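Mevalonate kinase, putative (Leishmania major, PDB 2HFS) probably phosphorylates (R)-mevalonate with ATP to give (R)-5-phosphomevalonate and ADP, the first of the steps that lead from mevalonate to isopentenyl diphosphate. Local coordinates at residues K11-I17 / Y44-E50; N225-I229 / A251-L255. One frame throughout, in Å; residues are numbered along the deposited sequence.

Contact 1 (K11-I17 / Y44-E50)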
loop_
_atom_site.group_PDB
_atom_site.type_symbol
_atom_site.label_atom_id
_atom_site.label_comp_id
_atom_site.label_asym_id
_atom_site.label_seq_id
_atom_site.Cartn_x
_atom_site.Cartn_y
_atom_site.Cartn_z
ATOM N N LYS A 11 27.733 7.413 -6.434
ATOM C CA LYS A 11 26.883 6.252 -6.611
ATOM C C LYS A 11 26.399 5.859 -5.223
ATOM O O LYS A 11 27.191 5.885 -4.287
ATOM C CB LYS A 11 27.714 5.130 -7.257
ATOM C CG LYS A 11 27.000 3.808 -7.518
ATOM C CD LYS A 11 28.015 2.715 -7.985
ATOM C CE LYS A 11 27.270 1.458 -8.459
ATOM N NZ LYS A 11 28.132 0.428 -9.163
ATOM N N THR A 12 25.115 5.498 -5.080
ATOM C CA THR A 12 24.633 4.916 -3.809
ATOM C C THR A 12 25.166 3.511 -3.562
ATOM O O THR A 12 25.390 2.747 -4.510
ATOM C CB THR A 12 23.081 4.915 -3.725
ATOM O OG1 THR A 12 22.533 4.184 -4.831
ATOM C CG2 THR A 12 22.551 6.326 -3.868
ATOM N N THR A 13 25.370 3.186 -2.281
ATOM C CA THR A 13 25.899 1.894 -1.841
ATOM C C THR A 13 25.019 1.279 -0.759
ATOM O O THR A 13 25.270 0.153 -0.306
ATOM C CB THR A 13 27.328 2.032 -1.252
ATOM O OG1 THR A 13 27.306 2.951 -0.131
ATOM C CG2 THR A 13 28.306 2.652 -2.259
ATOM N N GLY A 14 24.002 2.025 -0.331
ATOM C CA GLY A 14 23.101 1.549 0.722
ATOM C C GLY A 14 21.963 0.754 0.117
ATOM O O GLY A 14 21.980 0.478 -1.094
ATOM N N LYS A 15 20.970 0.413 0.942
ATOM C CA LYS A 15 19.775 -0.280 0.476
ATOM C C LYS A 15 18.529 0.609 0.669
ATOM O O LYS A 15 17.833 0.546 1.700
ATOM C CB LYS A 15 19.626 -1.640 1.159
ATOM C CG LYS A 15 18.519 -2.504 0.565
ATOM C CD LYS A 15 18.737 -3.987 0.850
ATOM C CE LYS A 15 17.624 -4.817 0.239
ATOM N NZ LYS A 15 17.806 -4.931 -1.230
ATOM N N ASN A 16 18.281 1.454 -0.332
ATOM C CA ASN A 16 17.234 2.468 -0.271
ATOM C C ASN A 16 15.939 1.924 -0.809
ATOM O O ASN A 16 15.784 1.765 -2.009
ATOM C CB ASN A 16 17.658 3.706 -1.041
ATOM C CG ASN A 16 18.894 4.322 -0.460
ATOM O OD1 ASN A 16 18.887 4.807 0.681
ATOM N ND2 ASN A 16 19.974 4.261 -1.206
ATOM N N ILE A 17 15.016 1.641 0.103
ATOM C CA ILE A 17 13.796 0.954 -0.273
ATOM C C ILE A 17 12.543 1.673 0.228
ATOM O O ILE A 17 12.612 2.491 1.158
ATOM C CB ILE A 17 13.820 -0.495 0.287
ATOM C CG1 ILE A 17 13.612 -0.488 1.806
ATOM C CG2 ILE A 17 15.125 -1.235 -0.120
ATOM C CD1 ILE A 17 13.621 -1.857 2.455
ATOM N N TYR A 44 9.401 -4.880 -1.178
ATOM C CA TYR A 44 9.800 -3.481 -1.302
ATOM C C TYR A 44 10.223 -3.154 -2.705
ATOM O O TYR A 44 10.483 -4.049 -3.527
ATOM C CB TYR A 44 10.963 -3.185 -0.341
ATOM C CG TYR A 44 12.167 -4.039 -0.607
ATOM C CD1 TYR A 44 13.184 -3.596 -1.464
ATOM C CD2 TYR A 44 12.291 -5.303 -0.024
ATOM C CE1 TYR A 44 14.290 -4.381 -1.730
ATOM C CE2 TYR A 44 13.407 -6.109 -0.286
ATOM C CZ TYR A 44 14.390 -5.642 -1.142
ATOM O OH TYR A 44 15.491 -6.406 -1.397
ATOM N N THR A 45 10.286 -1.856 -2.975
ATOM C CA THR A 45 10.858 -1.356 -4.204
ATOM C C THR A 45 12.179 -0.685 -3.784
ATOM O O THR A 45 12.222 0.060 -2.775
ATOM C CB THR A 45 9.889 -0.330 -4.839
ATOM O OG1 THR A 45 8.753 -1.022 -5.395
ATOM C CG2 THR A 45 10.514 0.349 -6.035
ATOM N N GLU A 46 13.253 -0.990 -4.512
ATOM C CA GLU A 46 14.565 -0.370 -4.241
ATOM C C GLU A 46 14.971 0.612 -5.350
ATOM O O GLU A 46 14.701 0.357 -6.536
ATOM C CB GLU A 46 15.631 -1.449 -4.034
ATOM C CG GLU A 46 17.048 -0.880 -3.933
ATOM C CD GLU A 46 18.116 -1.923 -3.652
ATOM O OE1 GLU A 46 17.932 -3.100 -4.032
ATOM O OE2 GLU A 46 19.150 -1.548 -3.049
ATOM N N CYS A 47 15.573 1.741 -4.955
ATOM C CA CYS A 47 16.111 2.729 -5.889
ATOM C C CYS A 47 17.630 2.852 -5.687
ATOM O O CYS A 47 18.117 2.974 -4.549
ATOM C CB CYS A 47 15.413 4.093 -5.724
ATOM S SG CYS A 47 16.207 5.420 -6.668
ATOM N N ARG A 48 18.366 2.786 -6.796
ATOM C CA ARG A 48 19.804 3.014 -6.822
ATOM C C ARG A 48 20.031 4.199 -7.740
ATOM O O ARG A 48 19.380 4.310 -8.801
ATOM C CB ARG A 48 20.549 1.806 -7.403
ATOM C CG ARG A 48 20.572 0.544 -6.561
ATOM C CD ARG A 48 21.302 -0.648 -7.236
ATOM N NE ARG A 48 22.753 -0.453 -7.253
ATOM C CZ ARG A 48 23.673 -1.423 -7.347
ATOM N NH1 ARG A 48 23.313 -2.699 -7.425
ATOM N NH2 ARG A 48 24.965 -1.107 -7.346
ATOM N N LEU A 49 20.958 5.060 -7.336
ATOM C CA LEU A 49 21.304 6.260 -8.072
ATOM C C LEU A 49 22.806 6.368 -8.308
ATOM O O LEU A 49 23.595 5.921 -7.491
ATOM C CB LEU A 49 20.861 7.490 -7.280
ATOM C CG LEU A 49 19.366 7.688 -7.056
ATOM C CD1 LEU A 49 19.207 8.942 -6.210
ATOM C CD2 LEU A 49 18.627 7.850 -8.394
ATOM N N GLU A 50 23.178 6.960 -9.433
ATOM C CA GLU A 50 24.546 7.402 -9.656
ATOM C C GLU A 50 24.585 8.613 -10.568
ATOM O O GLU A 50 23.665 8.840 -11.355
ATOM C CB GLU A 50 25.376 6.278 -10.230
ATOM C CG GLU A 50 24.817 5.701 -11.511
ATOM C CD GLU A 50 25.683 4.564 -11.980
ATOM O OE1 GLU A 50 25.591 3.468 -11.394
ATOM O OE2 GLU A 50 26.479 4.790 -12.901
HETATM O O HOH W 1 28.092 2.187 -11.794
HETATM O O HOH W 2 24.091 2.282 -6.961
HETATM O O HOH W 3 19.650 1.398 -2.895
#

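Contact 2 (N225-I229 / A251-L255)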
loop_
_atom_site.group_PDB
_atom_site.type_symbol
_atom_site.label_atom_id
_atom_site.label_comp_id
_atom_site.label_asym_id
_atom_site.label_seq_id
_atom_site.Cartn_x
_atom_site.Cartn_y
_atom_site.Cartn_z
ATOM N N ASN A 225 -21.114 -0.382 13.130
ATOM C CA ASN A 225 -20.795 -1.792 12.955
ATOM C C ASN A 225 -19.311 -1.936 12.668
ATOM O O ASN A 225 -18.657 -2.831 13.205
ATOM C CB ASN A 225 -21.633 -2.401 11.816
ATOM C CG ASN A 225 -23.103 -2.641 12.223
ATOM O OD1 ASN A 225 -23.482 -2.442 13.382
ATOM N ND2 ASN A 225 -23.926 -3.072 11.268
ATOM N N TYR A 226 -18.787 -1.035 11.838
ATOM C CA TYR A 226 -17.345 -1.013 11.571
ATOM C C TYR A 226 -16.469 -0.724 12.792
ATOM O O TYR A 226 -15.480 -1.431 13.039
ATOM C CB TYR A 226 -16.945 -0.104 10.396
ATOM C CG TYR A 226 -15.442 -0.137 10.278
ATOM C CD1 TYR A 226 -14.654 0.929 10.756
ATOM C CD2 TYR A 226 -14.789 -1.297 9.813
ATOM C CE1 TYR A 226 -13.256 0.872 10.709
ATOM C CE2 TYR A 226 -13.389 -1.370 9.773
ATOM C CZ TYR A 226 -12.632 -0.289 10.226
ATOM O OH TYR A 226 -11.262 -0.376 10.184
ATOM N N THR A 227 -16.814 0.321 13.541
ATOM C CA THR A 227 -16.024 0.740 14.704
ATOM C C THR A 227 -15.880 -0.386 15.731
ATOM O O THR A 227 -14.818 -0.542 16.316
ATOM C CB THR A 227 -16.572 2.030 15.353
ATOM O OG1 THR A 227 -17.936 1.834 15.760
ATOM C CG2 THR A 227 -16.615 3.166 14.335
ATOM N N HIS A 228 -16.935 -1.187 15.921
ATOM C CA HIS A 228 -16.833 -2.370 16.774
ATOM C C HIS A 228 -15.811 -3.393 16.248
ATOM O O HIS A 228 -15.009 -3.924 17.030
ATOM C CB HIS A 228 -18.205 -3.023 17.024
ATOM C CG HIS A 228 -18.160 -4.151 18.012
ATOM N ND1 HIS A 228 -17.489 -4.061 19.217
ATOM C CD2 HIS A 228 -18.704 -5.391 17.978
ATOM C CE1 HIS A 228 -17.618 -5.199 19.878
ATOM N NE2 HIS A 228 -18.346 -6.024 19.146
ATOM N N ILE A 229 -15.809 -3.644 14.941
ATOM C CA ILE A 229 -14.863 -4.604 14.357
ATOM C C ILE A 229 -13.409 -4.160 14.540
ATOM O O ILE A 229 -12.569 -4.965 14.947
ATOM C CB ILE A 229 -15.187 -4.894 12.862
ATOM C CG1 ILE A 229 -16.508 -5.667 12.742
ATOM C CG2 ILE A 229 -14.065 -5.709 12.197
ATOM C CD1 ILE A 229 -17.073 -5.674 11.359
ATOM N N ALA A 251 -15.659 -10.154 8.620
ATOM C CA ALA A 251 -16.750 -9.285 9.032
ATOM C C ALA A 251 -16.616 -7.943 8.341
ATOM O O ALA A 251 -17.613 -7.364 7.909
ATOM C CB ALA A 251 -16.745 -9.107 10.545
ATOM N N ASN A 252 -15.381 -7.458 8.251
ATOM C CA ASN A 252 -15.101 -6.206 7.563
ATOM C C ASN A 252 -15.451 -6.284 6.092
ATOM O O ASN A 252 -16.084 -5.372 5.567
ATOM C CB ASN A 252 -13.618 -5.785 7.725
ATOM C CG ASN A 252 -13.375 -4.275 7.457
ATOM O OD1 ASN A 252 -12.266 -3.787 7.689
ATOM N ND2 ASN A 252 -14.390 -3.545 6.974
ATOM N N HIS A 253 -15.044 -7.356 5.416
ATOM C CA HIS A 253 -15.436 -7.546 4.016
ATOM C C HIS A 253 -16.952 -7.480 3.875
ATOM O O HIS A 253 -17.488 -6.817 2.991
ATOM C CB HIS A 253 -14.955 -8.895 3.481
ATOM C CG HIS A 253 -15.284 -9.108 2.041
ATOM N ND1 HIS A 253 -14.563 -8.523 1.019
ATOM C CD2 HIS A 253 -16.281 -9.806 1.446
ATOM C CE1 HIS A 253 -15.086 -8.866 -0.140
ATOM N NE2 HIS A 253 -16.121 -9.658 0.088
ATOM N N ASP A 254 -17.651 -8.180 4.763
ATOM C CA ASP A 254 -19.104 -8.171 4.737
ATOM C C ASP A 254 -19.644 -6.739 4.734
ATOM O O ASP A 254 -20.457 -6.390 3.880
ATOM C CB ASP A 254 -19.664 -8.978 5.899
ATOM C CG ASP A 254 -20.902 -9.749 5.520
ATOM O OD1 ASP A 254 -21.016 -10.130 4.329
ATOM O OD2 ASP A 254 -21.784 -10.061 6.347
ATOM N N LEU A 255 -19.148 -5.896 5.644
ATOM C CA LEU A 255 -19.544 -4.471 5.688
ATOM C C LEU A 255 -19.226 -3.687 4.395
ATOM O O LEU A 255 -19.984 -2.801 3.986
ATOM C CB LEU A 255 -18.908 -3.783 6.898
ATOM C CG LEU A 255 -19.553 -4.185 8.226
ATOM C CD1 LEU A 255 -18.719 -3.687 9.378
ATOM C CD2 LEU A 255 -20.992 -3.668 8.329
#

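Contact 1 (K11-I17 / Y44-E50)
K15 and Y44 meet at about a right angle: the lysine chain runs out straight and then bends at its last torsion (chi4 76°), which brings NZ of K15 within 2.8 Å of OH of Y44 in a hydrogen bond. The same ammonium forms a salt bridge, weak as a hydrogen bond, with NZ of K15 3.3 Å from OE1 of E46. CG2 of I17 lies 3.3 Å from CD1 of Y44, oblique to the ring. T12 grips the backbone of L49 twice. N of T12 donates to O of L49 over 2.9 Å, nearly straight. With the hydroxyl between backbone N and carbonyl carbon (chi1 58°), OG1 of T12 accepts from N of L49 at 3.1 Å and 171°. K11 and E50 extend side by side; a water accepts from NZ of K11 and donates to OE1 of E50. K11 and E50 form a single isolated bridge, whereas I17 and E46 are an antiparallel non-hydrogen-bonded pair, next to which N of C47 donates to O of N16 at 3.0 Å. Segment 11-17 spends two more residues than the strand between these pairings, and its middle arches away at T13. It thus irregularly extends strand 17-25, which pairs antiparallel with strand 36-52 in the mixed sheet. Strand 36-52 pairs on its other edge with strand 97-103, while helix 114-130 touches T12, N16 and L49, its E128 accepting from ND2 of N16.

Contact 2 (N225-I229 / A251-L255)
L255 packs on N225, Y226 and I229 of the facing helix. Its CB, directed at that helix, carries CG anti to the carbonyl carbon (chi1 -73°), and the chain forks there into two methyls with different neighbours. CD2 of L255 lies 3.8 Å from CB of N225, the two side chains crossing at about a right angle. CD1 of L255 meets three groups: it comes within 3.6 Å of the backbone N of Y226 and 4.1 Å of CB of Y226, and it meets I229 tip to tip. The 3.3 Å between CD1 of L255 and CD1 of I229 is tighter than ordinary van der Waals contact. CD1 of I229 also lies 3.5 Å from CB of A251. Beside this apolar strip, OD1 of N252 approaches the edge of the Y226 ring near its plane, 3.4 Å from CE2 of Y226, with ring and amide planes 39° apart. The polar ends have partners elsewhere: OH of Y226 bonds to O of E35, and OD1 of N252 weakly to N of G26. The axes of segments 225-229 and 251-255 approach to 10.2 Å, their directions 162° apart; the helices that hold them, 216-239 and 242-258, form an antiparallel hairpin in this GHMP kinase, packed against F25 and F29.

The two contacts stand on opposite sides of the chain's centre, their own centres 39 Å apart and their nearest atoms about 23 Å apart, so neither touches the other. They also follow one another along the sequence, contact 1 closing before contact 2 opens. Contact 1 joins the N-terminal segment to the mixed sheet, whereas contact 2 joins two helices. Strand 17-25 connects the regions: it begins at I17 in contact 1, and its far end, F25, touches Y226, I229 and N252 of contact 2. Through F25, G26, E27 and F29, and through K282 and L283, contact 2 probably backs onto the N-terminal and glycine-rich GHMP kinase motifs; the geometry alone assigns neither contact a role in binding substrate.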